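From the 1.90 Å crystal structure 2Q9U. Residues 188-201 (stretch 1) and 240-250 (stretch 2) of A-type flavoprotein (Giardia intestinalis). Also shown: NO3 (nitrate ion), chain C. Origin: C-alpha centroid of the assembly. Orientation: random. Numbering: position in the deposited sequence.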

# COMPACT_ATOMS: atom_id res chain seq x y z
N ASP A 188 -18.08 14.92 15.10
CA ASP A 188 -19.13 13.90 15.33
C ASP A 188 -18.67 13.10 16.52
O ASP A 188 -17.69 12.39 16.42
N VAL A 189 -19.37 13.23 17.66
CA VAL A 189 -18.94 12.55 18.89
C VAL A 189 -18.88 11.04 18.70
O VAL A 189 -17.98 10.41 19.21
N SER A 190 -19.80 10.46 17.92
CA SER A 190 -19.73 9.02 17.67
C SER A 190 -18.44 8.62 16.94
O SER A 190 -17.88 7.57 17.23
N HIS A 191 -17.98 9.46 16.02
CA HIS A 191 -16.73 9.22 15.33
C HIS A 191 -15.52 9.30 16.30
O HIS A 191 -14.63 8.45 16.26
N VAL A 192 -15.52 10.31 17.16
CA VAL A 192 -14.46 10.47 18.16
C VAL A 192 -14.47 9.23 19.07
O VAL A 192 -13.41 8.67 19.39
N MET A 193 -15.66 8.77 19.45
CA MET A 193 -15.76 7.61 20.32
C MET A 193 -15.27 6.36 19.65
O MET A 193 -14.63 5.52 20.29
N HIS A 194 -15.56 6.23 18.35
CA HIS A 194 -14.98 5.12 17.57
C HIS A 194 -13.45 5.10 17.69
O HIS A 194 -12.86 4.06 17.96
N LEU A 195 -12.82 6.25 17.48
CA LEU A 195 -11.35 6.30 17.53
C LEU A 195 -10.83 6.18 18.96
O LEU A 195 -9.73 5.64 19.20
N PHE A 196 -11.63 6.67 19.91
CA PHE A 196 -11.31 6.57 21.35
C PHE A 196 -11.25 5.08 21.72
O PHE A 196 -10.35 4.63 22.43
N LYS A 197 -12.22 4.31 21.22
CA LYS A 197 -12.24 2.84 21.39
C LYS A 197 -11.09 2.14 20.68
O LYS A 197 -10.49 1.19 21.22
N GLU A 198 -10.75 2.61 19.48
CA GLU A 198 -9.63 1.99 18.77
C GLU A 198 -8.34 2.21 19.58
O GLU A 198 -7.47 1.32 19.68
N TYR A 199 -8.19 3.42 20.13
CA TYR A 199 -6.99 3.73 20.94
C TYR A 199 -6.93 2.82 22.18
O TYR A 199 -5.88 2.23 22.51
N THR A 200 -8.06 2.72 22.88
CA THR A 200 -8.16 1.86 24.07
C THR A 200 -7.77 0.41 23.76
O THR A 200 -6.93 -0.19 24.46
N ALA A 201 -8.38 -0.13 22.71
CA ALA A 201 -8.13 -1.51 22.28
C ALA A 201 -6.65 -1.76 21.97
O ALA A 201 -6.10 -2.79 22.38
N GLY A 240 -18.62 12.76 29.72
CA GLY A 240 -19.35 11.68 30.43
C GLY A 240 -19.32 10.35 29.70
O GLY A 240 -19.09 9.30 30.31
N LEU A 241 -19.52 10.40 28.39
CA LEU A 241 -19.45 9.21 27.52
C LEU A 241 -18.06 8.55 27.53
O LEU A 241 -17.93 7.31 27.58
N ALA A 242 -17.03 9.38 27.42
CA ALA A 242 -15.67 8.90 27.38
C ALA A 242 -15.35 8.16 28.69
O ALA A 242 -14.82 7.05 28.68
N ILE A 243 -15.64 8.83 29.81
CA ILE A 243 -15.43 8.26 31.14
C ILE A 243 -16.20 6.95 31.29
O ILE A 243 -15.63 5.95 31.78
N ALA A 244 -17.47 6.95 30.86
CA ALA A 244 -18.33 5.74 30.96
C ALA A 244 -17.78 4.54 30.18
O ALA A 244 -17.86 3.40 30.67
N GLU A 245 -17.21 4.79 29.00
CA GLU A 245 -16.59 3.70 28.21
C GLU A 245 -15.35 3.12 28.92
O GLU A 245 -15.21 1.90 29.02
N TYR A 246 -14.44 3.98 29.36
CA TYR A 246 -13.29 3.51 30.15
C TYR A 246 -13.74 2.72 31.39
O TYR A 246 -13.16 1.69 31.75
N ASP A 247 -14.79 3.21 32.04
CA ASP A 247 -15.30 2.53 33.25
C ASP A 247 -15.82 1.12 32.94
O ASP A 247 -15.47 0.16 33.63
N ARG A 248 -16.67 1.01 31.91
CA ARG A 248 -17.17 -0.29 31.49
C ARG A 248 -16.01 -1.18 31.09
O ARG A 248 -15.90 -2.31 31.58
N TRP A 249 -15.13 -0.68 30.23
CA TRP A 249 -14.00 -1.50 29.78
C TRP A 249 -13.12 -1.97 30.94
O TRP A 249 -12.74 -3.14 30.98
N SER A 250 -12.80 -1.08 31.89
CA SER A 250 -11.95 -1.45 33.04
C SER A 250 -12.59 -2.58 33.87
O SER A 250 -11.88 -3.33 34.55

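Phe196 lies at the apolar centre of the contact between two helices, 189-201 and 240-250. Its CA-to-CB bond points toward the other helix, and chi1 is t (172°), with chi2 at -84°. The ring reaches Ala242, Glu245 and Tyr246. Phe196 CE2 lies 3.9 Å from Ala242 CB. Phe196 CZ is 3.4 Å from the backbone atom Ala242 O. The aliphatic part of Glu245 meets the edge of the ring, with Phe196 CE1 3.9 Å from Glu245 CG. Phe196 CZ also sits over one face of the Tyr246 ring, 3.4 Å from Tyr246 CE1. The two rings are oblique, with planes at 39° and centroids 4.5 Å apart.

The helices pack side by side and run in roughly the same direction, with 30° between their axes. The axes approach to 11.1 Å, and side chains occupy the space between them. Together the two surfaces bury 501 Å². No direct hydrogen bond crosses the contact.

The CA-to-CB bond of Tyr246 runs sideways to the other helix, though the end of the side chain comes nearer. Its chi1 is -89° (m) and its chi2 is -11°. The ring edge meets Thr200, with Tyr246 CE1 3.2 Å from Thr200 OG1. The CA-to-CB bond of Thr200 points toward the other helix, with chi1 m (-53°). Its hydroxyl donates back to its own helix, Thr200 OG1 to Phe196 O at 2.8 Å. Its methyl turns to Trp249 (chi1 t, chi2 68°). Thr200 CG2 lies 3.7 Å from Trp249 CE3 and 3.8 Å from the centroid of the six-membered ring, close to the ring normal. This is a CH-pi contact over the face.

Toward the start of both stretches, Met193 points in with all three chi angles m. The folded chain places Met193 SD 4.1 Å from Ala242 CA and Met193 CE 3.8 Å from Glu245 CB. Val189 (chi1 t) extends the apolar strip, with Val189 CG1 4.0 Å from Leu241 CD1. Leu241 (chi1 m, chi2 t) is exposed, and its CA-to-CB bond runs sideways to the other helix.

The polar edge is formed by Lys197 and Glu245. The CA-to-CB bond of Glu245 points toward the partner, with chi1 t and chi2 p. That of Lys197 runs sideways to the partner, with chi1 m, and its extended chain, t from chi2 to chi4, brings its end nearer. Lys197 NZ and Glu245 OE1 are 4.3 Å apart, too far for a salt bridge. Water 2 links them: it accepts from Lys197 NZ at 2.9 Å and donates to Glu245 OE1 at 2.9 Å. Glu245 OE1 also forms a salt bridge within its own helix, with Arg248 NH2 at 2.8 Å.

A second bridge lies beside the aromatic pair. Water 1 accepts from Tyr246 OH at 2.8 Å and donates to Phe196 O at 3.1 Å.

The CA-to-CB bond of Tyr199 runs sideways to the other helix. Its hydroxyl meets the nitrate, probably from the crystallisation liquor, through a weak contact of 3.0 Å between Tyr199 OH and NO3 O2.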

# COMPACT_ATOMS: atom_id res chain seq x y z
CB ASP A 188 -19.34 12.96 14.13
CG ASP A 188 -20.03 13.64 12.98
OD1 ASP A 188 -20.88 14.53 13.22
OD2 ASP A 188 -19.71 13.32 11.82
CB VAL A 189 -19.82 12.94 20.11
CG1 VAL A 189 -19.44 12.10 21.35
CG2 VAL A 189 -19.58 14.40 20.42
CB SER A 190 -20.99 8.45 16.97
OG SER A 190 -21.17 9.01 15.68
CB HIS A 191 -16.52 10.22 14.17
CG HIS A 191 -15.28 9.94 13.38
ND1 HIS A 191 -15.03 8.70 12.83
CD2 HIS A 191 -14.22 10.71 13.07
CE1 HIS A 191 -13.86 8.72 12.22
NE2 HIS A 191 -13.35 9.92 12.35
CB VAL A 192 -14.63 11.74 19.00
CG1 VAL A 192 -13.44 11.88 20.03
CG2 VAL A 192 -14.71 12.99 18.10
CB MET A 193 -17.18 7.43 20.88
CG MET A 193 -17.56 8.43 21.95
SD MET A 193 -16.48 8.33 23.43
CE MET A 193 -16.56 6.57 23.85
CB HIS A 194 -15.44 5.21 16.11
CG HIS A 194 -14.68 4.32 15.18
ND1 HIS A 194 -15.09 3.05 14.87
CD2 HIS A 194 -13.52 4.53 14.51
CE1 HIS A 194 -14.22 2.51 14.03
NE2 HIS A 194 -13.26 3.38 13.80
CB LEU A 195 -10.85 7.59 16.86
CG LEU A 195 -11.12 7.65 15.34
CD1 LEU A 195 -10.74 9.05 14.82
CD2 LEU A 195 -10.34 6.55 14.57
CB PHE A 196 -12.38 7.32 22.15
CG PHE A 196 -12.29 7.16 23.66
CD1 PHE A 196 -12.87 6.05 24.30
CD2 PHE A 196 -11.68 8.14 24.44
CE1 PHE A 196 -12.83 5.94 25.70
CE2 PHE A 196 -11.65 8.03 25.85
CZ PHE A 196 -12.21 6.93 26.46
CB LYS A 197 -13.57 2.24 20.92
CG LYS A 197 -14.73 2.54 21.84
CD LYS A 197 -16.03 1.98 21.23
CE LYS A 197 -17.26 2.42 21.99
NZ LYS A 197 -18.55 1.99 21.32
CB GLU A 198 -9.49 2.56 17.35
CG GLU A 198 -8.59 1.71 16.44
CD GLU A 198 -8.45 2.32 15.06
OE1 GLU A 198 -7.91 3.44 14.98
OE2 GLU A 198 -8.88 1.69 14.08
CB TYR A 199 -7.00 5.20 21.35
CG TYR A 199 -5.70 5.61 21.97
CD1 TYR A 199 -5.45 5.40 23.33
CD2 TYR A 199 -4.71 6.24 21.19
CE1 TYR A 199 -4.24 5.79 23.93
CE2 TYR A 199 -3.50 6.65 21.77
CZ TYR A 199 -3.27 6.41 23.14
OH TYR A 199 -2.07 6.82 23.67
CB THR A 200 -9.58 1.87 24.64
OG1 THR A 200 -9.99 3.22 24.84
CG2 THR A 200 -9.60 1.14 25.99
CB ALA A 201 -9.03 -1.84 21.01
CB LEU A 241 -19.81 9.61 26.08
CG LEU A 241 -21.24 10.11 25.81
CD1 LEU A 241 -21.46 10.34 24.30
CD2 LEU A 241 -22.28 9.12 26.38
CB ALA A 242 -14.73 10.05 27.16
CB ILE A 243 -15.80 9.25 32.27
CG1 ILE A 243 -14.81 10.42 32.28
CG2 ILE A 243 -15.77 8.55 33.63
CD1 ILE A 243 -15.26 11.63 33.09
CB ALA A 244 -19.73 6.04 30.52
CB GLU A 245 -16.23 4.20 26.80
CG GLU A 245 -15.55 3.12 25.89
CD GLU A 245 -16.47 1.96 25.53
OE1 GLU A 245 -17.71 2.14 25.56
OE2 GLU A 245 -15.96 0.87 25.20
CB TYR A 246 -12.43 4.68 30.60
CG TYR A 246 -11.33 5.10 29.67
CD1 TYR A 246 -10.95 4.31 28.57
CD2 TYR A 246 -10.63 6.27 29.92
CE1 TYR A 246 -9.92 4.72 27.72
CE2 TYR A 246 -9.60 6.68 29.11
CZ TYR A 246 -9.24 5.91 28.01
OH TYR A 246 -8.21 6.36 27.24
CB ASP A 247 -16.38 3.37 33.93
CG ASP A 247 -16.81 2.77 35.26
OD1 ASP A 247 -15.93 2.61 36.13
OD2 ASP A 247 -18.01 2.41 35.41
CB ARG A 248 -18.19 -0.17 30.35
CG ARG A 248 -19.59 0.28 30.79
CD ARG A 248 -20.58 0.25 29.61
NE ARG A 248 -20.08 1.01 28.46
CZ ARG A 248 -20.37 2.29 28.20
NH1 ARG A 248 -21.18 2.97 29.02
NH2 ARG A 248 -19.86 2.89 27.13
CB TRP A 249 -13.16 -0.77 28.71
CG TRP A 249 -11.82 -1.44 28.53
CD1 TRP A 249 -11.59 -2.68 28.00
CD2 TRP A 249 -10.55 -0.93 28.95
NE1 TRP A 249 -10.25 -2.97 28.04
CE2 TRP A 249 -9.58 -1.91 28.62
CE3 TRP A 249 -10.13 0.27 29.57
CZ2 TRP A 249 -8.21 -1.74 28.89
CZ3 TRP A 249 -8.76 0.45 29.85
CH2 TRP A 249 -7.81 -0.56 29.51
CB SER A 250 -11.66 -0.26 33.96
OG SER A 250 -12.85 0.23 34.56
N NO3 C . 0.78 6.10 22.20
O1 NO3 C . 0.51 5.27 21.13
O2 NO3 C . 0.38 7.41 22.13
O3 NO3 C . 1.39 5.65 23.35
O HOH W 1 -8.63 6.18 24.43
O HOH W 2 -19.87 2.77 23.78